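Local coordinates for heme-binding protein A (Haemophilus parasuis 29755, PDB 3TPA) that probably binds glutathione as an extracellular solute-binding protein of family 5, at residues S250-A253 against Q254-K257; N315-P318 against D319-G323. The protein carries 1 engineered substitution. All coordinates share one frame; numbering follows the deposited sequence.

Interaction 1 of 2, residues S250-A253 against Q254-K257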
ATOM      1  N   SER A 250      15.293  16.935  -1.518  1.00 18.66           N
ATOM      2  CA  SER A 250      16.067  18.135  -1.840  1.00 25.49           C
ATOM      3  C   SER A 250      16.349  18.249  -3.334  1.00 25.67           C
ATOM      4  O   SER A 250      16.549  19.346  -3.842  1.00 30.86           O
ATOM      5  CB  SER A 250      17.421  18.094  -1.119  1.00 34.65           C
ATOM      6  OG  SER A 250      17.269  17.804   0.254  1.00 46.41           O
ATOM      7  N   ASP A 251      16.431  17.109  -4.013  1.00 18.01           N
ATOM      8  CA  ASP A 251      16.778  17.066  -5.429  1.00 18.94           C
ATOM      9  C   ASP A 251      15.572  17.175  -6.360  1.00 18.12           C
ATOM     10  O   ASP A 251      15.727  17.394  -7.552  1.00 22.29           O
ATOM     11  CB  ASP A 251      17.529  15.762  -5.768  1.00 16.34           C
ATOM     12  CG  ASP A 251      18.922  15.705  -5.171  1.00 21.09           C
ATOM     13  OD1 ASP A 251      19.584  16.757  -5.080  1.00 21.76           O
ATOM     14  OD2 ASP A 251      19.359  14.588  -4.800  1.00 19.57           O
ATOM     15  N   ILE A 252      14.373  16.991  -5.831  1.00 18.03           N
ATOM     16  CA  ILE A 252      13.176  16.938  -6.672  1.00 20.34           C
ATOM     17  C   ILE A 252      12.951  18.196  -7.515  1.00 23.77           C
ATOM     18  O   ILE A 252      12.701  18.114  -8.723  1.00 23.65           O
ATOM     19  CB  ILE A 252      11.913  16.614  -5.857  1.00 20.47           C
ATOM     20  CG1 ILE A 252      11.955  15.157  -5.390  1.00 16.04           C
ATOM     21  CG2 ILE A 252      10.685  16.821  -6.705  1.00 20.56           C
ATOM     22  CD1 ILE A 252      11.965  14.135  -6.527  1.00 17.74           C
ATOM     23  N   ALA A 253      13.041  19.357  -6.873  1.00 22.09           N
ATOM     24  CA  ALA A 253      12.838  20.631  -7.559  1.00 26.77           C
ATOM     25  C   ALA A 253      13.764  20.803  -8.771  1.00 28.36           C
ATOM     26  O   ALA A 253      13.326  21.205  -9.842  1.00 31.42           O
ATOM     27  CB  ALA A 253      13.025  21.790  -6.583  1.00 32.89           C
ATOM     28  N   GLN A 254      15.041  20.490  -8.612  1.00 20.36           N
ATOM     29  CA  GLN A 254      15.945  20.553  -9.753  1.00 22.37           C
ATOM     30  C   GLN A 254      15.722  19.435 -10.787  1.00 23.73           C
ATOM     31  O   GLN A 254      15.976  19.635 -11.980  1.00 22.17           O
ATOM     32  CB  GLN A 254      17.405  20.569  -9.300  1.00 26.00           C
ATOM     33  CG  GLN A 254      18.396  20.539 -10.470  1.00 27.99           C
ATOM     34  CD  GLN A 254      18.228  21.731 -11.398  1.00 41.01           C
ATOM     35  OE1 GLN A 254      17.940  22.846 -10.954  1.00 38.76           O
ATOM     36  NE2 GLN A 254      18.402  21.501 -12.693  1.00 41.44           N
ATOM     37  N   MET A 255      15.276  18.260 -10.333  1.00 21.00           N
ATOM     38  CA  MET A 255      14.958  17.164 -11.259  1.00 24.90           C
ATOM     39  C   MET A 255      13.842  17.601 -12.202  1.00 29.86           C
ATOM     40  O   MET A 255      13.821  17.219 -13.364  1.00 31.20           O
ATOM     41  CB  MET A 255      14.524  15.881 -10.532  1.00 18.35           C
ATOM     42  CG  MET A 255      15.607  15.096  -9.839  1.00 18.37           C
ATOM     43  SD  MET A 255      14.937  13.643  -8.969  1.00 24.12           S
ATOM     44  CE  MET A 255      16.443  12.965  -8.260  1.00 23.53           C
ATOM     45  N   LYS A 256      12.903  18.387 -11.685  1.00 27.87           N
ATOM     46  CA  LYS A 256      11.807  18.905 -12.497  1.00 25.48           C
ATOM     47  C   LYS A 256      12.295  19.844 -13.612  1.00 30.10           C
ATOM     48  O   LYS A 256      11.557  20.138 -14.546  1.00 28.28           O
ATOM     49  CB  LYS A 256      10.778  19.615 -11.614  1.00 25.65           C
ATOM     50  CG  LYS A 256       9.806  18.662 -10.881  1.00 22.77           C
ATOM     51  CD  LYS A 256       9.014  19.393  -9.801  1.00 21.24           C
ATOM     52  CE  LYS A 256       8.055  18.470  -9.063  1.00 28.43           C
ATOM     53  NZ  LYS A 256       7.322  19.216  -7.990  1.00 29.07           N
ATOM     54  N   LYS A 257      13.535  20.311 -13.505  1.00 26.24           N
ATOM     55  CA  LYS A 257      14.108  21.217 -14.504  1.00 30.34           C
ATOM     56  C   LYS A 257      15.124  20.524 -15.407  1.00 34.51           C
ATOM     57  O   LYS A 257      15.572  21.101 -16.400  1.00 33.43           O
ATOM     58  CB  LYS A 257      14.776  22.416 -13.826  1.00 33.45           C
ATOM     59  CG  LYS A 257      13.824  23.280 -12.995  1.00 38.67           C
ATOM     60  CD  LYS A 257      14.601  24.285 -12.161  1.00 43.77           C
ATOM     61  CE  LYS A 257      13.673  25.188 -11.370  1.00 52.33           C
ATOM     62  NZ  LYS A 257      14.429  26.035 -10.406  1.00 57.69           N
TER
HETATM   63  O   HOH W   1      16.761  20.467  -6.235  1.00 23.41           O
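Met-255 lays its side chain back along the preceding turn of helix 249-255, over the backbone and CB of Asp-251 and beside the tip of Ile-252. With CG beside its own backbone N (chi1 -74°) and the chain extended from there on, CG passes 3.2 Å from Asp-251 O, and the terminal methyl CE ends 3.9 Å from Asp-251 CB. The sulfur slants past the isoleucine, SD lying 3.9 Å from Ile-252 CD1. A long unbranched thioether suits this place, since it can follow the helix surface and still offer an apolar end to its surroundings. The other branch of the isoleucine is used too: Ile-252 CG2 packs 3.9 Å from Lys-256 CE, the aliphatic part of an extended lysine whose ammonium group makes a long, weak ion pair with Glu-265.

Two i to i+4 bonds hold the backbone of the turn, Met-255 N to Asp-251 O at 2.9 Å and Lys-256 N to Ile-252 O at 3.0 Å. One residue earlier in this series a water stands between the partners: it accepts from Gln-254 N at 2.9 Å and donates to Ser-250 O at 2.7 Å, bridging two atoms that a regular helix would join directly. Gln-254 faces outward, where a polar residue is at ease, and its NE2 is hydrogen-bonded to Asp-258.

Helix 249-255 is two-sided, with Ala-253 and Gln-254 exposed and Ile-252 and Met-255 buried. Against strands 261-276 and 478-491, Ile-252 touches Leu-263 and Tyr-487, and Met-255 touches Ile-261 and Pro-489, while Tyr-233 of helix 229-237 packs on Asp-251, Gln-254 and Met-255.

Interaction 2 of 2, residues N315-P318 against D319-G323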
ATOM      1  N   ASN A 315     -10.172  14.660   1.837  1.00 15.85           N
ATOM      2  CA  ASN A 315     -10.826  13.402   2.204  1.00 13.41           C
ATOM      3  C   ASN A 315      -9.846  12.533   2.983  1.00 15.96           C
ATOM      4  O   ASN A 315      -8.624  12.785   2.955  1.00 15.40           O
ATOM      5  CB  ASN A 315     -11.195  12.620   0.940  1.00 15.48           C
ATOM      6  CG  ASN A 315     -12.424  13.178   0.225  1.00 21.58           C
ATOM      7  OD1 ASN A 315     -13.416  12.481   0.026  1.00 16.40           O
ATOM      8  ND2 ASN A 315     -12.340  14.439  -0.187  1.00 16.06           N
ATOM      9  N   PRO A 316     -10.352  11.478   3.637  1.00 13.85           N
ATOM     10  CA  PRO A 316      -9.424  10.556   4.315  1.00 18.61           C
ATOM     11  C   PRO A 316      -8.638   9.637   3.363  1.00 17.28           C
ATOM     12  O   PRO A 316      -7.838   8.835   3.841  1.00 13.50           O
ATOM     13  CB  PRO A 316     -10.353   9.719   5.198  1.00 17.82           C
ATOM     14  CG  PRO A 316     -11.673   9.789   4.514  1.00 17.69           C
ATOM     15  CD  PRO A 316     -11.761  11.147   3.918  1.00 15.71           C
ATOM     16  N   PHE A 317      -8.893   9.738   2.058  1.00 15.10           N
ATOM     17  CA  PHE A 317      -8.119   9.045   1.046  1.00 12.11           C
ATOM     18  C   PHE A 317      -8.024   9.919  -0.201  1.00 15.34           C
ATOM     19  O   PHE A 317      -8.894  10.749  -0.428  1.00 21.72           O
ATOM     20  CB  PHE A 317      -8.703   7.663   0.715  1.00 17.64           C
ATOM     21  CG  PHE A 317     -10.210   7.602   0.722  1.00 17.24           C
ATOM     22  CD1 PHE A 317     -10.955   8.281  -0.224  1.00 16.48           C
ATOM     23  CD2 PHE A 317     -10.877   6.842   1.669  1.00 16.49           C
ATOM     24  CE1 PHE A 317     -12.348   8.203  -0.220  1.00 20.29           C
ATOM     25  CE2 PHE A 317     -12.264   6.765   1.675  1.00 19.48           C
ATOM     26  CZ  PHE A 317     -12.999   7.450   0.733  1.00 16.79           C
ATOM     27  N   PRO A 318      -6.958   9.754  -1.003  1.00 12.98           N
ATOM     28  CA  PRO A 318      -6.787  10.596  -2.199  1.00 19.82           C
ATOM     29  C   PRO A 318      -7.804  10.278  -3.296  1.00 19.87           C
ATOM     30  O   PRO A 318      -8.524   9.276  -3.221  1.00 16.00           O
ATOM     31  CB  PRO A 318      -5.365  10.253  -2.672  1.00 15.32           C
ATOM     32  CG  PRO A 318      -5.161   8.856  -2.203  1.00 14.69           C
ATOM     33  CD  PRO A 318      -5.866   8.780  -0.859  1.00 12.84           C
ATOM     34  N   ASP A 319      -7.842  11.121  -4.324  1.00 14.50           N
ATOM     35  CA  ASP A 319      -8.862  10.996  -5.347  1.00 18.33           C
ATOM     36  C   ASP A 319      -8.683   9.794  -6.265  1.00 20.44           C
ATOM     37  O   ASP A 319      -9.519   9.569  -7.131  1.00 25.15           O
ATOM     38  CB  ASP A 319      -9.023  12.301  -6.151  1.00 31.16           C
ATOM     39  CG  ASP A 319      -7.860  12.578  -7.123  1.00 34.81           C
ATOM     40  OD1 ASP A 319      -6.831  11.877  -7.111  1.00 26.16           O
ATOM     41  OD2 ASP A 319      -7.993  13.544  -7.907  1.00 39.85           O
ATOM     42  N   ALA A 320      -7.627   9.004  -6.072  1.00 17.01           N
ATOM     43  CA  ALA A 320      -7.529   7.736  -6.796  1.00 13.67           C
ATOM     44  C   ALA A 320      -8.460   6.666  -6.208  1.00 23.49           C
ATOM     45  O   ALA A 320      -8.737   5.663  -6.864  1.00 23.53           O
ATOM     46  CB  ALA A 320      -6.119   7.226  -6.794  1.00 14.38           C
ATOM     47  N   VAL A 321      -8.914   6.872  -4.970  1.00 21.31           N
ATOM     48  CA  VAL A 321      -9.687   5.850  -4.257  1.00 16.48           C
ATOM     49  C   VAL A 321     -11.190   5.984  -4.481  1.00 11.03           C
ATOM     50  O   VAL A 321     -11.721   7.090  -4.507  1.00 14.26           O
ATOM     51  CB  VAL A 321      -9.380   5.840  -2.732  1.00 16.52           C
ATOM     52  CG1 VAL A 321     -10.171   4.755  -2.044  1.00 14.65           C
ATOM     53  CG2 VAL A 321      -7.894   5.623  -2.470  1.00 14.31           C
ATOM     54  N   LEU A 322     -11.867   4.847  -4.636  1.00 12.38           N
ATOM     55  CA  LEU A 322     -13.320   4.801  -4.800  1.00 14.87           C
ATOM     56  C   LEU A 322     -14.029   5.507  -3.645  1.00 19.94           C
ATOM     57  O   LEU A 322     -13.691   5.284  -2.486  1.00 22.24           O
ATOM     58  CB  LEU A 322     -13.801   3.346  -4.870  1.00 16.25           C
ATOM     59  CG  LEU A 322     -15.310   3.216  -5.122  1.00 20.74           C
ATOM     60  CD1 LEU A 322     -15.630   3.655  -6.545  1.00 26.64           C
ATOM     61  CD2 LEU A 322     -15.801   1.808  -4.877  1.00 20.83           C
ATOM     62  N   GLY A 323     -15.015   6.343  -3.957  1.00 14.27           N
ATOM     63  CA  GLY A 323     -15.748   7.072  -2.939  1.00 15.02           C
ATOM     64  C   GLY A 323     -15.263   8.493  -2.658  1.00 20.40           C
ATOM     65  O   GLY A 323     -15.903   9.236  -1.918  1.00 18.64           O
TER
HETATM   66  O   HOH W   2     -15.739  10.776   0.467  1.00 24.19           O
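A type I beta turn, Pro-318 to Val-321, reverses the loop between strand 310-312 and helix 335-344 and brings Val-321 against Phe-317. The turn is closed by Val-321 N donating to Pro-318 O at 3.0 Å, a fairly straight bond (166° at the hydrogen) whose donor stands above the carbonyl plane. Val-321 has CG1 anti to its nitrogen (chi1 -179°), which places that methyl over one face of the phenylalanine ring in a CH-pi contact, 4.2 Å from CG1 to the Phe-317 centroid. Pro-316 CG lies over the opposite face, toward the rim, and the ring is held between the two. Val-321 CG2 turns instead to Phe-317 CB and Pro-318 CD.

In this solute-binding fold the loop packs between the six-stranded mixed sheet and helix 420-427: Pro-318 touches Glu-267 and Leu-269 of strand 261-276, and Phe-422 of the helix meets Phe-317 edge-to-face. At the ring's edge Gly-323 C comes within 3.8 Å of Phe-317 CE1; glycine fits its positive phi (96°), where a side chain would strike the preceding carbonyl. A water donates to both Asn-315 OD1, at 2.9 Å, and Gly-323 O, at 2.8 Å, and the same OD1 accepts from Asn-325 N.

In the fold
Interactions 1 and 2 follow one another in the chain and do not touch: their centres are 27 Å apart and their nearest atoms about 16 Å. What relates them is strand 261-276, which both touch: residues 250-257 pack on Ile-261 and Leu-263 near its start, residues 315-323 on Arg-266, Glu-267 and Leu-269 farther along. Interaction 1 is the more peripheral, its centre about 25 Å from the centre of the chain against 14 Å for interaction 2. One is a short helix laid against strands, the other a turn wedged between sheet and helices. Both are structural packing.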